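PDB 3IUZ: putative glyoxalase superfamily protein from Ralstonia eutropha, which probably acts as an iron(II)-dependent dioxygenase that decarboxylates 2-oxoadipate to give 2-hydroxyglutarate. Local coordinates for residues 110-115 with 140-145; 98-103 with 144-149; 51-56 with 199-204; 135-140 with 321-326. All coordinates share one frame; numbering follows the deposited sequence.

Contact 1 of 4, residues 110-115 with 140-145; sequences LGYRLN and AQFFVS
Tyr112 and Phe142 supply the aromatic part of this contact, a T-shaped (edge-to-face) pair in which the CD1-CE1 edge of the phenylalanine points at the face of the tyrosine. The planes stand at 88° and the ring centroids lie 5.2 Å apart. Tyr112 CZ is 3.6 Å from Phe142 CE1. Tyr112 CG is turned anti to its own carbonyl carbon (chi1 -68°), which sends the ring across to the other strand. The residue just before that strand meets the tyrosine ring at its rim: Ala140 O lies near the ring plane, 3.4 Å from Tyr112 CE2. Beyond the ring, the phenolic OH is hydrogen-bonded to Asn50 ND2, so the polar end of this buried tyrosine is satisfied from a helix.

The polar part is looser. Asn115 ND2 gives a weak hydrogen bond of 3.5 Å to Gln141 OE1, the two amide planes being 73° apart. A water bridges the same two atoms, accepting from Asn115 ND2 at 2.9 Å and donating to Gln141 OE1 at 3.0 Å. The other end of the glutamine amide, NE2, is bound to Leu323 O.

Gly111, with positive phi, closes helix 101-110 in a Schellman motif immediately before Tyr112. Strands 112-120 and 141-147 do not pair directly: strand 125-132 runs antiparallel to both and lies between them in the curled mixed sheet. Tyr112 also meets His132 of that middle strand edge-to-face, while helix 42-60 packs against Tyr112, Ala140 and Phe142.

Contact 2 of 4, residues 98-103 with 144-149; sequences EGEAAF and VSEFHP
Glu146 reaches Glu100 by a chain extended beyond CG: with CG anti to the carbonyl carbon (chi1 -58°), its carboxylate arrives at the backbone of a tight turn. Glu100 instead tucks CG between its backbone N and carbonyl carbon (chi1 67°), bringing CG to 3.4 Å from Glu146 OE2. The turn is a type II' beta turn from Glu98 to Ala101, leading into helix 101-110, and the partner is the end of strand 141-147 in the mixed sheet. Gly99 takes the first central position of the turn, whose positive phi suits a residue without a side chain.

One short, nearly straight hydrogen bond crosses the contact. Glu100 N donates to Glu146 OE2 at 2.8 Å and 175°. OE2 accepts through its anti lone pair, the one directed away from OE1. That other oxygen is held by a salt bridge to Arg128 of strand 125-132, so the buried carboxylate is gripped on both oxygens, and the arginine together with the turn N-H probably favours its negative charge. Beside this bond, Val144 CG1 packs on Glu100 CB at 3.7 Å, adding an apolar footing.

The Glu100 carboxylate itself turns to other partners. Tyr130 OH is bonded to its OE1, and a water donates both to Glu100 OE1 and to Val144 O, 2.8 Å from each.

Contact 3 of 4, residues 51-56 with 199-204; sequences MVLFAG and LLVPCF
Leu53 and Val201 mark the closest backbone approach, CA to CA 6.7 Å, where the middle of helix 42-60 faces the chain as it leaves helix 190-200 through a short 3-10 turn. No hydrogen bond crosses between the two, and the contact is wholly apolar.

Leu53 is central to it. Its CG lies anti to the carbonyl carbon (chi1 -71°), and the branched end then meets Phe204 at about a right angle. CD1 sits over the middle of the phenylalanine ring, a CH-pi contact 3.7 Å from the centroid and only 8° off the ring normal. The sister methyl CD2 lies toward the root of the same side chain, 3.8 Å from Phe204 CD1, and also touches Val201 CG2 at 4.0 Å.

Phe204 follows the 3-10 segment 201-203, in which bonds link residues three apart: Cys203 N to Leu200 O, then Phe204 N to Val201 O at 3.1 Å. This tighter winding succeeds the alpha-helix; Val201 and Phe204, three residues apart, both point toward helix 42-60. Val201 O also lies in the plane of the Phe204 ring, at its edge.

Beside this cluster the two valines cross at about a right angle, Val52 CG1 meeting Val201 CG2 at 3.6 Å. Leu10 of helix 4-14 extends the apolar patch from Val52, and Phe236 adds to it at Leu53. The Phe204 ring is met in addition by Phe103 of helix 101-110, the two planes inclined at about 45°.

Contact 4 of 4, residues 135-140 with 321-326; sequences APEGIA and VDLGFD
Glu137 lies across two side chains of the C-terminal loop, meeting Leu323 at about a right angle and Val321 obliquely. Both segments lack regular helix or strand: residues 135-140 connect strands 125-132 and 141-147, and residues 321-326 follow the long strand 293-306 and include an Asx turn at Asp322. The contact lies at the surface and joins the connection between two paired strands to the last part of the modelled chain.

Glu137 is stretched out beyond CG, its CG anti to the carbonyl carbon (chi1 -59°), so that the carboxylate reaches as far as the backbone of Val321. There OE2 accepts a weak hydrogen bond of 3.4 Å from Val321 N, with an N-H...O angle of 159°. The other oxygen, OE1, lies 4.1 Å from Val321 CG2. Nearer its root, Glu137 CG packs on Leu323 CD1 at 4.1 Å.

Both leucine methyls rest against one side of the main chain at Pro136 and Glu137. CD1 comes within 3.6 Å of Pro136 O and also touches the proline CB, whereas CD2 lies 4.0 Å from Glu137 CA. The leucine packs against the backbone of this bend. Glu137 O, on that same bend, is bound by Arg242.

Within the opposing loop, Asp322 OD2 forms a salt bridge with Arg271. Its OD1 closes the Asx turn, accepting from Gly324 N at 2.8 Å with an N-H...O angle of 157°.

In the fold
Strand 141-147 is the common thread: contacts 1 and 2 share Val144 and Ser145 on it, their centres 13 Å apart, and the loop of contact 4 leads into it through Ala140. Contact 3 belongs to the helices packed beside the sheet, its centre 15 Å from contact 1, joined where Phe142 touches Phe204 and Leu53; Phe103 brings contact 2 to the same cluster. In sequence, contacts 1 and 2 fall wholly between the two segments of contact 3, whereas contact 4 reaches on to the C-terminal loop. Together they tie helices and chain end to a glyoxalase-like sheet, consistent with the assigned family.

Contact 1 of 4, residues 110-115 with 140-145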
# COMPACT_ATOMS: atom_id res chain seq x y z
N LEU A 110 6.09 -1.82 -14.03
CA LEU A 110 4.62 -1.84 -14.12
C LEU A 110 4.01 -0.64 -14.86
O LEU A 110 2.86 -0.71 -15.28
CB LEU A 110 3.97 -1.90 -12.77
CG LEU A 110 4.03 -3.26 -12.06
CD1 LEU A 110 3.46 -3.12 -10.59
CD2 LEU A 110 3.35 -4.43 -12.83
N GLY A 111 4.78 0.45 -15.00
CA GLY A 111 4.31 1.62 -15.72
C GLY A 111 4.16 2.88 -14.87
O GLY A 111 3.66 3.87 -15.35
N TYR A 112 4.55 2.84 -13.59
CA TYR A 112 4.50 4.03 -12.74
C TYR A 112 5.71 4.97 -12.98
O TYR A 112 6.81 4.54 -13.35
CB TYR A 112 4.43 3.67 -11.24
CG TYR A 112 3.13 3.01 -10.86
CD1 TYR A 112 2.97 1.64 -11.00
CD2 TYR A 112 2.06 3.76 -10.34
CE1 TYR A 112 1.78 1.02 -10.64
CE2 TYR A 112 0.87 3.16 -10.02
CZ TYR A 112 0.73 1.79 -10.16
OH TYR A 112 -0.45 1.18 -9.84
N ARG A 113 5.48 6.26 -12.68
CA ARG A 113 6.49 7.29 -12.70
C ARG A 113 6.37 8.10 -11.44
O ARG A 113 5.27 8.30 -10.93
CB ARG A 113 6.24 8.26 -13.84
CG ARG A 113 6.38 7.62 -15.19
CD ARG A 113 5.99 8.62 -16.27
NE ARG A 113 6.17 8.04 -17.59
CZ ARG A 113 5.50 8.42 -18.69
NH1 ARG A 113 4.58 9.39 -18.62
NH2 ARG A 113 5.75 7.83 -19.86
N LEU A 114 7.49 8.59 -10.95
CA LEU A 114 7.52 9.51 -9.83
C LEU A 114 6.61 10.68 -10.13
O LEU A 114 6.69 11.28 -11.21
CB LEU A 114 8.95 10.01 -9.59
CG LEU A 114 9.15 10.98 -8.45
CD1 LEU A 114 8.90 10.29 -7.10
CD2 LEU A 114 10.55 11.60 -8.61
N ASN A 115 5.71 10.98 -9.21
CA ASN A 115 4.80 12.10 -9.41
C ASN A 115 4.93 13.22 -8.36
O ASN A 115 4.26 14.22 -8.49
CB ASN A 115 3.37 11.57 -9.45
CG ASN A 115 2.40 12.53 -10.10
OD1 ASN A 115 2.67 13.02 -11.18
ND2 ASN A 115 1.24 12.73 -9.48
N ALA A 140 -4.82 3.66 -9.01
CA ALA A 140 -4.36 4.16 -7.72
C ALA A 140 -2.90 4.52 -7.78
O ALA A 140 -2.11 3.81 -8.43
CB ALA A 140 -4.53 3.10 -6.62
N GLN A 141 -2.53 5.58 -7.05
CA GLN A 141 -1.14 5.93 -6.89
C GLN A 141 -0.54 5.07 -5.79
O GLN A 141 -1.28 4.47 -4.99
CB GLN A 141 -0.96 7.38 -6.53
CG GLN A 141 -1.27 8.34 -7.64
CD GLN A 141 -0.96 9.76 -7.23
OE1 GLN A 141 0.18 10.23 -7.34
NE2 GLN A 141 -1.97 10.45 -6.70
N PHE A 142 0.79 5.01 -5.76
CA PHE A 142 1.53 4.45 -4.64
C PHE A 142 2.22 5.59 -3.95
O PHE A 142 2.89 6.44 -4.60
CB PHE A 142 2.57 3.45 -5.10
CG PHE A 142 2.03 2.09 -5.38
CD1 PHE A 142 1.37 1.81 -6.57
CD2 PHE A 142 2.12 1.09 -4.42
CE1 PHE A 142 0.83 0.54 -6.81
CE2 PHE A 142 1.60 -0.17 -4.64
CZ PHE A 142 0.96 -0.46 -5.81
N PHE A 143 2.12 5.62 -2.62
CA PHE A 143 2.87 6.59 -1.84
C PHE A 143 3.89 5.77 -1.07
O PHE A 143 3.52 4.90 -0.31
CB PHE A 143 1.96 7.40 -0.92
CG PHE A 143 2.63 8.60 -0.34
CD1 PHE A 143 3.45 8.49 0.77
CD2 PHE A 143 2.48 9.85 -0.92
CE1 PHE A 143 4.07 9.61 1.31
CE2 PHE A 143 3.11 10.95 -0.38
CZ PHE A 143 3.91 10.84 0.72
N VAL A 144 5.18 5.97 -1.36
CA VAL A 144 6.22 5.17 -0.74
C VAL A 144 7.07 6.07 0.08
O VAL A 144 7.66 7.03 -0.43
CB VAL A 144 7.10 4.47 -1.80
CG1 VAL A 144 8.16 3.58 -1.08
CG2 VAL A 144 6.19 3.64 -2.76
N SER A 145 7.14 5.75 1.36
CA SER A 145 7.96 6.47 2.30
C SER A 145 9.19 5.70 2.70
O SER A 145 9.18 4.46 2.73
CB SER A 145 7.14 6.81 3.53
OG SER A 145 6.21 7.83 3.20
O HOH W 1 1.34 12.86 -6.57

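Contact 2 of 4, residues 98-103 with 144-149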
# COMPACT_ATOMS: atom_id res chain seq x y z
N GLU A 98 17.62 -0.99 -0.28
CA GLU A 98 17.44 0.00 0.73
C GLU A 98 16.31 0.95 0.36
O GLU A 98 16.23 1.39 -0.77
CB GLU A 98 18.72 0.82 0.87
CG GLU A 98 19.96 0.04 1.28
CD GLU A 98 21.22 0.89 1.25
OE1 GLU A 98 21.14 2.07 1.64
OE2 GLU A 98 22.28 0.40 0.81
N GLY A 99 15.53 1.35 1.35
CA GLY A 99 14.46 2.30 1.14
C GLY A 99 13.54 2.00 -0.01
O GLY A 99 13.12 0.82 -0.22
N GLU A 100 13.18 3.02 -0.75
CA GLU A 100 12.13 2.87 -1.79
C GLU A 100 12.56 2.00 -2.98
O GLU A 100 11.72 1.55 -3.75
CB GLU A 100 11.58 4.19 -2.28
CG GLU A 100 12.56 5.03 -3.04
CD GLU A 100 11.90 5.89 -4.06
OE1 GLU A 100 10.69 6.15 -3.95
OE2 GLU A 100 12.64 6.33 -4.96
N ALA A 101 13.87 1.81 -3.17
CA ALA A 101 14.37 0.99 -4.27
C ALA A 101 13.76 -0.41 -4.23
O ALA A 101 13.70 -1.09 -5.22
CB ALA A 101 15.93 0.87 -4.21
N ALA A 102 13.33 -0.85 -3.07
CA ALA A 102 12.73 -2.17 -2.96
C ALA A 102 11.43 -2.24 -3.74
O ALA A 102 11.04 -3.29 -4.19
CB ALA A 102 12.50 -2.56 -1.48
N PHE A 103 10.77 -1.09 -3.90
CA PHE A 103 9.53 -0.99 -4.65
C PHE A 103 9.61 -0.25 -6.00
O PHE A 103 8.88 -0.60 -6.89
CB PHE A 103 8.45 -0.38 -3.75
CG PHE A 103 8.03 -1.34 -2.70
CD1 PHE A 103 7.13 -2.34 -3.02
CD2 PHE A 103 8.68 -1.38 -1.47
CE1 PHE A 103 6.83 -3.31 -2.12
CE2 PHE A 103 8.38 -2.35 -0.56
CZ PHE A 103 7.44 -3.30 -0.88
N VAL A 144 5.18 5.97 -1.36
CA VAL A 144 6.22 5.17 -0.74
C VAL A 144 7.07 6.07 0.08
O VAL A 144 7.66 7.03 -0.43
CB VAL A 144 7.10 4.47 -1.80
CG1 VAL A 144 8.16 3.58 -1.08
CG2 VAL A 144 6.19 3.64 -2.76
N SER A 145 7.14 5.75 1.36
CA SER A 145 7.96 6.47 2.30
C SER A 145 9.19 5.70 2.70
O SER A 145 9.18 4.46 2.73
CB SER A 145 7.14 6.81 3.53
OG SER A 145 6.21 7.83 3.20
N GLU A 146 10.25 6.45 2.97
CA GLU A 146 11.50 5.94 3.49
C GLU A 146 11.76 6.50 4.87
O GLU A 146 11.78 7.74 5.09
CB GLU A 146 12.68 6.37 2.63
CG GLU A 146 12.62 5.98 1.18
CD GLU A 146 13.89 6.39 0.45
OE1 GLU A 146 14.28 7.60 0.49
OE2 GLU A 146 14.44 5.49 -0.20
N PHE A 147 12.01 5.60 5.81
CA PHE A 147 12.47 5.99 7.15
C PHE A 147 14.01 6.17 7.22
O PHE A 147 14.78 5.33 6.72
CB PHE A 147 12.00 4.98 8.22
CG PHE A 147 12.37 5.41 9.57
CD1 PHE A 147 11.64 6.38 10.20
CD2 PHE A 147 13.53 4.94 10.18
CE1 PHE A 147 12.04 6.85 11.42
CE2 PHE A 147 13.92 5.43 11.43
CZ PHE A 147 13.16 6.38 12.01
N HIS A 148 14.43 7.25 7.89
CA HIS A 148 15.82 7.69 8.03
C HIS A 148 16.33 7.57 9.47
O HIS A 148 16.05 8.44 10.29
CB HIS A 148 15.98 9.16 7.59
CG HIS A 148 15.48 9.43 6.20
ND1 HIS A 148 16.01 8.79 5.11
CD2 HIS A 148 14.53 10.27 5.72
CE1 HIS A 148 15.38 9.18 4.01
NE2 HIS A 148 14.48 10.09 4.35
N PRO A 149 17.12 6.52 9.76
CA PRO A 149 17.61 6.30 11.14
C PRO A 149 18.75 7.19 11.58
O PRO A 149 19.10 7.17 12.77
CB PRO A 149 18.09 4.83 11.11
CG PRO A 149 17.40 4.20 9.90
CD PRO A 149 17.39 5.34 8.90
O HOH W 2 16.72 3.67 -2.12
O HOH W 3 10.32 7.20 -1.35

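Contact 3 of 4, residues 51-56 with 199-204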
# COMPACT_ATOMS: atom_id res chain seq x y z
N MSE A 51 -6.01 -3.86 -6.85
CA MSE A 51 -7.22 -4.33 -6.30
C MSE A 51 -6.98 -5.54 -5.36
O MSE A 51 -7.70 -5.70 -4.37
CB MSE A 51 -8.20 -4.66 -7.45
CG MSE A 51 -8.73 -3.37 -8.23
SE MSE A 51 -9.75 -3.85 -9.73
CE MSE A 51 -11.49 -4.10 -8.92
N VAL A 52 -6.02 -6.41 -5.72
CA VAL A 52 -5.69 -7.56 -4.90
C VAL A 52 -5.10 -7.05 -3.61
O VAL A 52 -5.48 -7.53 -2.52
CB VAL A 52 -4.76 -8.54 -5.63
CG1 VAL A 52 -4.27 -9.63 -4.67
CG2 VAL A 52 -5.48 -9.10 -6.88
N LEU A 53 -4.27 -6.00 -3.70
CA LEU A 53 -3.62 -5.45 -2.53
C LEU A 53 -4.64 -4.74 -1.61
O LEU A 53 -4.58 -4.85 -0.39
CB LEU A 53 -2.46 -4.50 -2.93
CG LEU A 53 -1.22 -5.18 -3.53
CD1 LEU A 53 -0.20 -4.11 -4.03
CD2 LEU A 53 -0.58 -6.17 -2.52
N PHE A 54 -5.57 -4.04 -2.21
CA PHE A 54 -6.72 -3.45 -1.53
C PHE A 54 -7.54 -4.52 -0.78
O PHE A 54 -7.82 -4.36 0.40
CB PHE A 54 -7.59 -2.67 -2.53
CG PHE A 54 -8.74 -1.94 -1.88
CD1 PHE A 54 -8.53 -0.73 -1.24
CD2 PHE A 54 -10.02 -2.47 -1.87
CE1 PHE A 54 -9.59 -0.04 -0.61
CE2 PHE A 54 -11.08 -1.82 -1.20
CZ PHE A 54 -10.87 -0.56 -0.60
N ALA A 55 -7.86 -5.62 -1.43
CA ALA A 55 -8.55 -6.70 -0.76
C ALA A 55 -7.77 -7.22 0.45
O ALA A 55 -8.38 -7.58 1.47
CB ALA A 55 -8.85 -7.81 -1.73
N GLY A 56 -6.45 -7.25 0.33
CA GLY A 56 -5.54 -7.61 1.41
C GLY A 56 -5.60 -6.61 2.56
O GLY A 56 -5.58 -7.00 3.74
N LEU A 199 2.97 -13.18 -7.58
CA LEU A 199 4.35 -13.15 -7.12
C LEU A 199 4.67 -11.82 -6.54
O LEU A 199 5.55 -11.72 -5.68
CB LEU A 199 5.32 -13.43 -8.26
CG LEU A 199 5.30 -14.86 -8.81
CD1 LEU A 199 6.12 -14.91 -10.15
CD2 LEU A 199 5.86 -15.81 -7.74
N LEU A 200 3.95 -10.79 -6.96
CA LEU A 200 4.22 -9.46 -6.44
C LEU A 200 3.54 -9.20 -5.10
O LEU A 200 4.07 -8.44 -4.28
CB LEU A 200 3.81 -8.36 -7.42
CG LEU A 200 4.62 -8.31 -8.72
CD1 LEU A 200 4.11 -7.15 -9.62
CD2 LEU A 200 6.16 -8.14 -8.44
N VAL A 201 2.37 -9.80 -4.90
CA VAL A 201 1.61 -9.51 -3.69
C VAL A 201 2.43 -9.76 -2.39
O VAL A 201 2.39 -8.90 -1.48
CB VAL A 201 0.25 -10.21 -3.70
CG1 VAL A 201 -0.36 -10.29 -2.27
CG2 VAL A 201 -0.70 -9.52 -4.72
N PRO A 202 3.21 -10.84 -2.32
CA PRO A 202 4.01 -11.07 -1.11
C PRO A 202 5.15 -10.09 -0.86
O PRO A 202 5.75 -10.14 0.22
CB PRO A 202 4.53 -12.52 -1.31
CG PRO A 202 3.49 -13.16 -2.17
CD PRO A 202 3.21 -12.04 -3.18
N CYS A 203 5.45 -9.17 -1.80
CA CYS A 203 6.43 -8.12 -1.55
C CYS A 203 5.89 -7.06 -0.61
O CYS A 203 6.66 -6.33 0.07
CB CYS A 203 6.85 -7.43 -2.87
SG CYS A 203 7.60 -8.56 -4.10
N PHE A 204 4.56 -6.91 -0.59
CA PHE A 204 3.88 -5.93 0.24
C PHE A 204 3.53 -6.53 1.59
O PHE A 204 2.34 -6.60 2.01
CB PHE A 204 2.64 -5.37 -0.49
CG PHE A 204 2.98 -4.76 -1.80
CD1 PHE A 204 3.10 -5.55 -2.93
CD2 PHE A 204 3.22 -3.39 -1.91
CE1 PHE A 204 3.45 -5.01 -4.13
CE2 PHE A 204 3.55 -2.84 -3.13
CZ PHE A 204 3.66 -3.62 -4.23

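Contact 4 of 4, residues 135-140 with 321-326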
# COMPACT_ATOMS: atom_id res chain seq x y z
N ALA A 135 -2.82 5.91 -16.98
CA ALA A 135 -4.10 6.38 -16.43
C ALA A 135 -3.81 6.99 -15.06
O ALA A 135 -4.21 6.42 -14.03
CB ALA A 135 -5.11 5.18 -16.31
N PRO A 136 -3.09 8.13 -15.04
CA PRO A 136 -2.54 8.67 -13.79
C PRO A 136 -3.60 9.07 -12.77
O PRO A 136 -3.38 8.95 -11.55
CB PRO A 136 -1.72 9.89 -14.26
CG PRO A 136 -2.11 10.13 -15.68
CD PRO A 136 -2.61 8.86 -16.22
N GLU A 137 -4.75 9.51 -13.27
CA GLU A 137 -5.88 9.88 -12.43
C GLU A 137 -6.80 8.73 -12.07
O GLU A 137 -7.53 8.83 -11.09
CB GLU A 137 -6.73 10.96 -13.09
CG GLU A 137 -5.94 12.19 -13.38
CD GLU A 137 -6.77 13.26 -14.07
OE1 GLU A 137 -7.99 13.06 -14.29
OE2 GLU A 137 -6.20 14.32 -14.38
N GLY A 138 -6.73 7.62 -12.79
CA GLY A 138 -7.65 6.52 -12.55
C GLY A 138 -7.08 5.34 -11.79
O GLY A 138 -7.76 4.76 -10.95
N ILE A 139 -5.85 4.93 -12.12
CA ILE A 139 -5.19 3.83 -11.43
C ILE A 139 -4.69 4.39 -10.11
O ILE A 139 -4.20 5.53 -10.07
CB ILE A 139 -4.03 3.27 -12.29
CG1 ILE A 139 -4.61 2.45 -13.46
CG2 ILE A 139 -3.09 2.44 -11.44
CD1 ILE A 139 -3.55 2.04 -14.50
N ALA A 140 -4.82 3.66 -9.01
CA ALA A 140 -4.36 4.16 -7.72
C ALA A 140 -2.90 4.52 -7.78
O ALA A 140 -2.11 3.81 -8.43
CB ALA A 140 -4.53 3.10 -6.62
N VAL A 321 -7.66 16.33 -12.13
CA VAL A 321 -7.71 16.18 -10.69
C VAL A 321 -6.34 16.55 -10.08
O VAL A 321 -5.31 16.24 -10.67
CB VAL A 321 -8.04 14.66 -10.39
CG1 VAL A 321 -7.70 14.27 -8.98
CG2 VAL A 321 -9.49 14.40 -10.70
N ASP A 322 -6.32 17.22 -8.93
CA ASP A 322 -5.05 17.49 -8.24
C ASP A 322 -4.57 16.18 -7.56
O ASP A 322 -5.17 15.70 -6.61
CB ASP A 322 -5.20 18.62 -7.21
CG ASP A 322 -3.89 19.02 -6.57
OD1 ASP A 322 -2.97 18.18 -6.48
OD2 ASP A 322 -3.78 20.20 -6.13
N LEU A 323 -3.47 15.61 -8.07
CA LEU A 323 -2.98 14.33 -7.61
C LEU A 323 -1.90 14.49 -6.53
O LEU A 323 -1.26 13.52 -6.14
CB LEU A 323 -2.42 13.49 -8.79
CG LEU A 323 -3.43 13.02 -9.84
CD1 LEU A 323 -2.64 12.38 -10.99
CD2 LEU A 323 -4.58 12.05 -9.29
N GLY A 324 -1.75 15.70 -6.00
CA GLY A 324 -0.65 15.96 -5.08
C GLY A 324 -0.93 15.41 -3.70
O GLY A 324 -2.07 15.04 -3.35
N PHE A 325 0.12 15.37 -2.89
CA PHE A 325 0.02 15.06 -1.47
C PHE A 325 0.61 16.20 -0.65
O PHE A 325 1.06 15.98 0.49
CB PHE A 325 0.75 13.74 -1.17
CG PHE A 325 0.17 12.55 -1.89
CD1 PHE A 325 0.46 12.31 -3.24
CD2 PHE A 325 -0.71 11.69 -1.24
CE1 PHE A 325 -0.09 11.22 -3.89
CE2 PHE A 325 -1.22 10.57 -1.91
CZ PHE A 325 -0.91 10.34 -3.23
N ASP A 326 0.63 17.40 -1.25
CA ASP A 326 1.20 18.62 -0.67
C ASP A 326 0.94 18.71 0.84
O ASP A 326 -0.18 18.39 1.36
CB ASP A 326 0.63 19.92 -1.32
CG ASP A 326 0.83 20.01 -2.85
OD1 ASP A 326 1.61 19.22 -3.43
OD2 ASP A 326 0.21 20.91 -3.47